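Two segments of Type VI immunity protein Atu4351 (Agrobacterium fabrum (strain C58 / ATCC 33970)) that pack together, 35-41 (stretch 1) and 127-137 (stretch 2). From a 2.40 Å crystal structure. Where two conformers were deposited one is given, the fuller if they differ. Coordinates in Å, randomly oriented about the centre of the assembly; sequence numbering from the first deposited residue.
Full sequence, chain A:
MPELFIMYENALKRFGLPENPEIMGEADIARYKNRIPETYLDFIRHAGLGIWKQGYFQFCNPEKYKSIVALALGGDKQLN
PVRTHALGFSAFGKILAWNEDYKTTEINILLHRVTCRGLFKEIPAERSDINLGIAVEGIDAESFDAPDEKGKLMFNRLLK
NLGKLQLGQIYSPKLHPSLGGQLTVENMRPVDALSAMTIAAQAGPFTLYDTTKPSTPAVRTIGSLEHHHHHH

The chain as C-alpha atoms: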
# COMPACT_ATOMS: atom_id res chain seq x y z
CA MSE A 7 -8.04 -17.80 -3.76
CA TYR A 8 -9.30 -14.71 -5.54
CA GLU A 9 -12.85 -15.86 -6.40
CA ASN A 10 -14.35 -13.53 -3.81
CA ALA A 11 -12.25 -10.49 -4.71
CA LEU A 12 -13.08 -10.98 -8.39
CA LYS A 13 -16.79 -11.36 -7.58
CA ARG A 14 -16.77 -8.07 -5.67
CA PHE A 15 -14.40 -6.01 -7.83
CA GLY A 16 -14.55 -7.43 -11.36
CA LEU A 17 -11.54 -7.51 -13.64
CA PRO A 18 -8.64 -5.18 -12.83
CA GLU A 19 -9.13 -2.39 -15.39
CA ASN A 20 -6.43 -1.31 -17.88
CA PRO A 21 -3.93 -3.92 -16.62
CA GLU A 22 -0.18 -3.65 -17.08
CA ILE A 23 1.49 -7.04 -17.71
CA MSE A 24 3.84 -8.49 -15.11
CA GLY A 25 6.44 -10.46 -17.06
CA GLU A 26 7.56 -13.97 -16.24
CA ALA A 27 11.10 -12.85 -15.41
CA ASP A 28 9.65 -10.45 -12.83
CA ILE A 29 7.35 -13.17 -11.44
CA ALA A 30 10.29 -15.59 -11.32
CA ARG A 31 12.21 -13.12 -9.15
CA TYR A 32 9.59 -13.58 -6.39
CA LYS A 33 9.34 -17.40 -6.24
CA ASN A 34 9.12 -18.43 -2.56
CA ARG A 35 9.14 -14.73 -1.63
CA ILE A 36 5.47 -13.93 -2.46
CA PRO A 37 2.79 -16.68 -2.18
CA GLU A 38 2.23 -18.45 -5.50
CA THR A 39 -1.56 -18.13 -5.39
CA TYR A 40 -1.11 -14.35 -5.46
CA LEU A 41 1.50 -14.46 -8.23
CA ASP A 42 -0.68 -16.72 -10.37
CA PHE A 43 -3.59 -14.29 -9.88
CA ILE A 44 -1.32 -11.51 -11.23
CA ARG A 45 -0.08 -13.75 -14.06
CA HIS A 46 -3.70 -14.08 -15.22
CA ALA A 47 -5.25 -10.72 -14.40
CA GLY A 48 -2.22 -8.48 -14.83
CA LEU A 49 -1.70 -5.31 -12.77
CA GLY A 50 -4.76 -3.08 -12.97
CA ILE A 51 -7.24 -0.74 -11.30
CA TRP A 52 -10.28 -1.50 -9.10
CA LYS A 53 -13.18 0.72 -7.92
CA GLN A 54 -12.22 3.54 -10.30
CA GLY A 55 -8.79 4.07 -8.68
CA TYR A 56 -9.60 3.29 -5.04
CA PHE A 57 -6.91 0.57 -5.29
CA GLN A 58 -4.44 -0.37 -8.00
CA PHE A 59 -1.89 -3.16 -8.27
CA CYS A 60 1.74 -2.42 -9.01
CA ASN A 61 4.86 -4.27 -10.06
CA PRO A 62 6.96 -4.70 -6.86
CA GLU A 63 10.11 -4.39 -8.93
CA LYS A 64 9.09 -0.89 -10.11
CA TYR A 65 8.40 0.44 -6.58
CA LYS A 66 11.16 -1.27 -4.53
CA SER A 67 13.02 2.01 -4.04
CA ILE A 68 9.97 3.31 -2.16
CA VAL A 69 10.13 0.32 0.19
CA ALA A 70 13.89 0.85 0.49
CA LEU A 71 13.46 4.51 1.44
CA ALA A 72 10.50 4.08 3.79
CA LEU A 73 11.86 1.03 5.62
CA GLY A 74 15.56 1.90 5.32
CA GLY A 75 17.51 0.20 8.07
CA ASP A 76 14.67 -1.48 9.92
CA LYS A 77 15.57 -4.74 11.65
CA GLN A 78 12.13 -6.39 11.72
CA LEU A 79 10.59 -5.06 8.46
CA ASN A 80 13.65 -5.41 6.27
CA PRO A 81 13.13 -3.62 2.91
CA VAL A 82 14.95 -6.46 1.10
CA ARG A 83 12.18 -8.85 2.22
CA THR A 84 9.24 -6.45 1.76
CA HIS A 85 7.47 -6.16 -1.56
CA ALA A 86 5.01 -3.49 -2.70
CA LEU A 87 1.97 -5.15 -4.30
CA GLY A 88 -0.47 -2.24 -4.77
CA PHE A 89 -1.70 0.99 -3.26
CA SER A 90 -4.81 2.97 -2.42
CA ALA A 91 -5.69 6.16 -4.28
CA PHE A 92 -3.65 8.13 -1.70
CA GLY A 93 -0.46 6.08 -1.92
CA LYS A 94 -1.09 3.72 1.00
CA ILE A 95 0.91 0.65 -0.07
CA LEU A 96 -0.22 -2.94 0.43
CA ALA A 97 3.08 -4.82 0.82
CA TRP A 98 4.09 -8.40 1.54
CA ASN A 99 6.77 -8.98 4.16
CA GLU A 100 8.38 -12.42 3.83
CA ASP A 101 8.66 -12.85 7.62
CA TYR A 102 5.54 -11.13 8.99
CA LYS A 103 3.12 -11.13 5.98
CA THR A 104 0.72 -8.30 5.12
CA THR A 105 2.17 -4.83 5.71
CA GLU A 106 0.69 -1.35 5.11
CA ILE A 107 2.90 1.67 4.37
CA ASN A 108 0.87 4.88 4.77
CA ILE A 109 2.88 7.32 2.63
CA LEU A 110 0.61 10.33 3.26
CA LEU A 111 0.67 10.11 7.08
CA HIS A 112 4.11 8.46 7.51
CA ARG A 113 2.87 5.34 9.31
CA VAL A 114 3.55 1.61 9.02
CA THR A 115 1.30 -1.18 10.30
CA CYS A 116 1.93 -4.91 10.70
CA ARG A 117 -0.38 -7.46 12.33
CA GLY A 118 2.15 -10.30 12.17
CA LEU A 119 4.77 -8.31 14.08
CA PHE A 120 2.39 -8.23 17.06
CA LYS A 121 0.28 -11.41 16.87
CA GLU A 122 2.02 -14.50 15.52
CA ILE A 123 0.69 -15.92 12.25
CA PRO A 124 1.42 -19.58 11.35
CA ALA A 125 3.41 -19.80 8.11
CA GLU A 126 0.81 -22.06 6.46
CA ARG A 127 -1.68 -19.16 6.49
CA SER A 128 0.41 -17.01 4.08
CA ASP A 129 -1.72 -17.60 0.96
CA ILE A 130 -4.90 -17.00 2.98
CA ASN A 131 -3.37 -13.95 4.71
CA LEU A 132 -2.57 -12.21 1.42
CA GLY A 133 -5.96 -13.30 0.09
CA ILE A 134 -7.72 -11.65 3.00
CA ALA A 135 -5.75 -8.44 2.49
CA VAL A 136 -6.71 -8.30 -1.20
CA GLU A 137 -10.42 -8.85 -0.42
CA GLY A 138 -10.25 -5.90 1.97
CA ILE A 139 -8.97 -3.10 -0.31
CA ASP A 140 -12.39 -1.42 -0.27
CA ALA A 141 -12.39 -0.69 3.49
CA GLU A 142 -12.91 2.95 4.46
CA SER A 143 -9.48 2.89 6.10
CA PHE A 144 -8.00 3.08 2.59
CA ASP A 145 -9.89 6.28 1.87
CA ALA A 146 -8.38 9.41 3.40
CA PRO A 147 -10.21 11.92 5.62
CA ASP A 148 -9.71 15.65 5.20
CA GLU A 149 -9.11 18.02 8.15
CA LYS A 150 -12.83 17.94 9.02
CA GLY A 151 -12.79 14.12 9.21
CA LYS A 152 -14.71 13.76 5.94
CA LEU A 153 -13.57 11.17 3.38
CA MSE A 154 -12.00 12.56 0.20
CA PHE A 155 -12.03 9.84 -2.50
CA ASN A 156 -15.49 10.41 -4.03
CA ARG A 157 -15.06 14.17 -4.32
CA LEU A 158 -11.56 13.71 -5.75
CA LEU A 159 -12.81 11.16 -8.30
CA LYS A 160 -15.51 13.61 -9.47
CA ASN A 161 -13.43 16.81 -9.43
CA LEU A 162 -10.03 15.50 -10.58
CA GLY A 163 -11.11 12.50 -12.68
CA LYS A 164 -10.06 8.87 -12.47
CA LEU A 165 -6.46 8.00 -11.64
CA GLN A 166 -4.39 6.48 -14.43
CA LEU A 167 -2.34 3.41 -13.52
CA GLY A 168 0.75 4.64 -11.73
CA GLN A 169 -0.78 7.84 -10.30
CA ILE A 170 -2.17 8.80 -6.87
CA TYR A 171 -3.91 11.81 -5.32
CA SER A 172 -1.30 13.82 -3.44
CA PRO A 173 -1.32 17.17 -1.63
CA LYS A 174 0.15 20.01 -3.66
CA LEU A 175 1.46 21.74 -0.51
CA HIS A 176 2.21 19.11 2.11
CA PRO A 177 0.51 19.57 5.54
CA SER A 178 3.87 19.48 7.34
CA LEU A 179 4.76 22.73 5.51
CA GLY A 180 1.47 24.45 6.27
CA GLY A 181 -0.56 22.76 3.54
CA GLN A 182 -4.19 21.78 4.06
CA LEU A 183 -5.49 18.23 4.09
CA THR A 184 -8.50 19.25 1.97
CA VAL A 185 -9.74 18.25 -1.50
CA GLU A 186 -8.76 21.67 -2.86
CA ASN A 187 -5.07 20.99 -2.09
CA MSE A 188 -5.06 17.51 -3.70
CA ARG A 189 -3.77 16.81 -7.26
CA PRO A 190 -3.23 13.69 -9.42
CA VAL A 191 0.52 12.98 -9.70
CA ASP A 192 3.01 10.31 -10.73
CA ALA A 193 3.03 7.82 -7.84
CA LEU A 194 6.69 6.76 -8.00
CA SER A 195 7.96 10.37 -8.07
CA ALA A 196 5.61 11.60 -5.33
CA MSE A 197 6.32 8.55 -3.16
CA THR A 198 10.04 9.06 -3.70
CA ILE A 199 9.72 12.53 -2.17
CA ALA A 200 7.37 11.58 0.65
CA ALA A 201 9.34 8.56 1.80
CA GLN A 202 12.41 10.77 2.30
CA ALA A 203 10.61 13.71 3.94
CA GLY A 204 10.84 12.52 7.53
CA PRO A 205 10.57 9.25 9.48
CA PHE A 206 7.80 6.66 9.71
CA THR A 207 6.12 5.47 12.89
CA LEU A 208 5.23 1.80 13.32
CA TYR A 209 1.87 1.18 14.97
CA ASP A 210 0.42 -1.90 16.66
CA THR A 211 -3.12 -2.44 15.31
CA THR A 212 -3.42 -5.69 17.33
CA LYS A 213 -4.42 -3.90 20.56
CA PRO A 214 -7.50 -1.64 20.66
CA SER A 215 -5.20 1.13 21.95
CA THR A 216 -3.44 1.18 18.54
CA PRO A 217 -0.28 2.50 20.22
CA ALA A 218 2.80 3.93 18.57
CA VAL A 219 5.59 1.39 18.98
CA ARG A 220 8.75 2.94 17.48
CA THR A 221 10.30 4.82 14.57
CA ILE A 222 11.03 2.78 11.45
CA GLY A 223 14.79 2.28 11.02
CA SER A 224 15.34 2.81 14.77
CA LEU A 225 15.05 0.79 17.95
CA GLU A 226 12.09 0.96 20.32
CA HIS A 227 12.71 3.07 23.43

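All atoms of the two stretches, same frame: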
# COMPACT_ATOMS: atom_id res chain seq x y z
N ARG A 35 9.13 -15.98 -2.38
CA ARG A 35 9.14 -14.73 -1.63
C ARG A 35 7.76 -14.08 -1.54
O ARG A 35 7.51 -13.35 -0.58
CB ARG A 35 10.17 -13.77 -2.23
CG ARG A 35 11.57 -14.12 -1.76
CD ARG A 35 12.66 -13.80 -2.75
NE ARG A 35 12.59 -12.43 -3.24
CZ ARG A 35 13.55 -11.86 -3.95
NH1 ARG A 35 14.65 -12.55 -4.25
NH2 ARG A 35 13.42 -10.61 -4.37
N ILE A 36 6.87 -14.36 -2.49
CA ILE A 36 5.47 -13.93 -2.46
C ILE A 36 4.65 -15.18 -2.71
O ILE A 36 5.03 -15.97 -3.59
CB ILE A 36 5.19 -12.84 -3.51
CG1 ILE A 36 6.11 -11.62 -3.30
CG2 ILE A 36 3.72 -12.45 -3.50
CD1 ILE A 36 5.96 -10.54 -4.38
N PRO A 37 3.55 -15.42 -1.99
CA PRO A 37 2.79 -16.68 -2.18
C PRO A 37 2.39 -16.89 -3.64
O PRO A 37 2.01 -15.96 -4.34
CB PRO A 37 1.56 -16.48 -1.28
CG PRO A 37 2.01 -15.49 -0.22
CD PRO A 37 3.01 -14.58 -0.90
N GLU A 38 2.47 -18.16 -4.08
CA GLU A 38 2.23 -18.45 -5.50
C GLU A 38 0.79 -18.21 -5.92
O GLU A 38 0.55 -17.85 -7.08
CB GLU A 38 2.61 -19.90 -5.84
CG GLU A 38 3.70 -19.97 -6.91
CD GLU A 38 3.25 -19.47 -8.29
OE1 GLU A 38 2.17 -19.88 -8.77
OE2 GLU A 38 4.00 -18.67 -8.91
N THR A 39 -0.18 -18.42 -5.02
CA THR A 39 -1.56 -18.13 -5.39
C THR A 39 -1.72 -16.66 -5.77
O THR A 39 -2.44 -16.34 -6.72
CB THR A 39 -2.52 -18.51 -4.26
OG1 THR A 39 -2.19 -17.79 -3.06
CG2 THR A 39 -2.46 -20.01 -4.01
N TYR A 40 -1.03 -15.76 -5.07
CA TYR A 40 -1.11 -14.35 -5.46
C TYR A 40 -0.42 -14.11 -6.79
O TYR A 40 -0.93 -13.35 -7.63
CB TYR A 40 -0.49 -13.45 -4.38
CG TYR A 40 -0.49 -12.01 -4.82
CD1 TYR A 40 -1.62 -11.20 -4.63
CD2 TYR A 40 0.61 -11.47 -5.47
CE1 TYR A 40 -1.64 -9.87 -5.08
CE2 TYR A 40 0.59 -10.14 -5.92
CZ TYR A 40 -0.53 -9.36 -5.72
OH TYR A 40 -0.53 -8.05 -6.16
N LEU A 41 0.76 -14.71 -7.00
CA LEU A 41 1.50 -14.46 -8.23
C LEU A 41 0.75 -15.02 -9.43
O LEU A 41 0.73 -14.40 -10.51
CB LEU A 41 2.90 -15.05 -8.14
CG LEU A 41 3.86 -14.36 -7.17
CD1 LEU A 41 5.17 -15.18 -7.04
CD2 LEU A 41 4.14 -12.91 -7.60
N ARG A 127 -0.56 -20.05 6.76
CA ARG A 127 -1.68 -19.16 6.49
C ARG A 127 -1.31 -18.05 5.51
O ARG A 127 -2.14 -17.17 5.24
CB ARG A 127 -2.21 -18.56 7.80
CG ARG A 127 -3.75 -18.47 7.92
CD ARG A 127 -4.20 -17.58 9.09
NE ARG A 127 -4.99 -16.40 8.67
CZ ARG A 127 -4.49 -15.18 8.46
NH1 ARG A 127 -3.21 -14.93 8.63
NH2 ARG A 127 -5.28 -14.19 8.09
N SER A 128 -0.08 -18.06 4.96
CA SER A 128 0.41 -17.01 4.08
C SER A 128 -0.54 -16.74 2.91
O SER A 128 -1.00 -15.60 2.73
CB SER A 128 1.80 -17.37 3.56
OG SER A 128 2.74 -17.34 4.61
N ASP A 129 -0.81 -17.76 2.09
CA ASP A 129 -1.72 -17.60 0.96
C ASP A 129 -3.05 -16.99 1.39
O ASP A 129 -3.55 -16.05 0.76
CB ASP A 129 -1.96 -18.95 0.29
CG ASP A 129 -0.75 -19.44 -0.44
OD1 ASP A 129 0.11 -20.07 0.20
OD2 ASP A 129 -0.63 -19.16 -1.65
N ILE A 130 -3.64 -17.51 2.46
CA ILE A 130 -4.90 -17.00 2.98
C ILE A 130 -4.75 -15.57 3.49
O ILE A 130 -5.63 -14.73 3.29
CB ILE A 130 -5.41 -17.95 4.08
CG1 ILE A 130 -5.81 -19.30 3.48
CG2 ILE A 130 -6.54 -17.33 4.89
CD1 ILE A 130 -5.91 -20.42 4.51
N ASN A 131 -3.62 -15.28 4.15
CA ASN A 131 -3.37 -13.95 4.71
C ASN A 131 -3.35 -12.89 3.61
O ASN A 131 -4.00 -11.85 3.71
CB ASN A 131 -2.04 -13.94 5.48
CG ASN A 131 -1.73 -12.59 6.14
OD1 ASN A 131 -1.04 -11.74 5.56
ND2 ASN A 131 -2.24 -12.40 7.35
N LEU A 132 -2.58 -13.14 2.54
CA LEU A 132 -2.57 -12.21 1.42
C LEU A 132 -3.93 -12.15 0.76
O LEU A 132 -4.36 -11.08 0.31
CB LEU A 132 -1.49 -12.60 0.42
CG LEU A 132 -1.22 -11.59 -0.70
CD1 LEU A 132 -1.33 -10.12 -0.21
CD2 LEU A 132 0.15 -11.86 -1.29
N GLY A 133 -4.63 -13.29 0.69
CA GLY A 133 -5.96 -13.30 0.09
C GLY A 133 -6.95 -12.47 0.88
O GLY A 133 -7.80 -11.78 0.30
N ILE A 134 -6.85 -12.50 2.20
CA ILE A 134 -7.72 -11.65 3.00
C ILE A 134 -7.40 -10.18 2.75
O ILE A 134 -8.31 -9.36 2.58
CB ILE A 134 -7.60 -12.03 4.49
CG1 ILE A 134 -8.28 -13.40 4.72
CG2 ILE A 134 -8.22 -10.94 5.38
CD1 ILE A 134 -7.97 -14.02 6.05
N ALA A 135 -6.11 -9.83 2.71
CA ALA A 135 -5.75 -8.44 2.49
C ALA A 135 -6.31 -7.93 1.17
O ALA A 135 -6.80 -6.80 1.09
CB ALA A 135 -4.22 -8.25 2.54
N VAL A 136 -6.27 -8.76 0.12
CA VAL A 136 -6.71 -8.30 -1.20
C VAL A 136 -8.24 -8.12 -1.22
O VAL A 136 -8.75 -7.18 -1.83
CB VAL A 136 -6.22 -9.26 -2.30
CG1 VAL A 136 -6.82 -8.90 -3.66
CG2 VAL A 136 -4.70 -9.22 -2.38
N GLU A 137 -8.97 -9.01 -0.54
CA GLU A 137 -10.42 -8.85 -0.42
C GLU A 137 -10.79 -7.56 0.29
O GLU A 137 -11.86 -6.99 0.05
CB GLU A 137 -11.02 -10.04 0.33
CG GLU A 137 -11.29 -11.29 -0.53
CD GLU A 137 -11.33 -12.59 0.29
OE1 GLU A 137 -11.59 -12.54 1.51
OE2 GLU A 137 -11.08 -13.67 -0.30
O HOH W 1 -2.66 -15.29 -1.83

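The polar part of the contact centres on one carboxylate. Asp 129 has its CA-to-CB bond sideways to stretch 1, but chi1 of -70° (m) brings the end of the side chain nearer. There OD2 accepts a hydrogen bond from Thr 39 OG1 at 2.5 Å and a weak one from Thr 39 N at 3.5 Å, with an N-H...O angle of 150°. Thr 39 lies in the first turn of its helix, where backbone NH groups lack helical acceptors, and its p rotamer (chi1 59°) sets the hydroxyl beside its own amide, so that a single oxygen can take both.

A water extends this link, donating to Thr 39 OG1 and to Asp 129 O, each at 2.8 Å; the threonine hydroxyl is thus donor to the acid and acceptor from the water.

The apolar part gathers around Leu 132, which is buried and points toward stretch 1. Its CD2 lies 3.5 Å from Tyr 40 CB, 4.0 Å from Pro 37 CD and 4.2 Å from Ile 36 CG2. One helical turn on, Val 136 CG2 approaches Tyr 40 CE1 at 4.1 Å, oblique to the ring. Pro 37, at the N-cap, suits the junction: its compact ring packs against Leu 132 while its CB lies 3.5 Å from Asp 129 OD2. Together the stretches bury 317 Å².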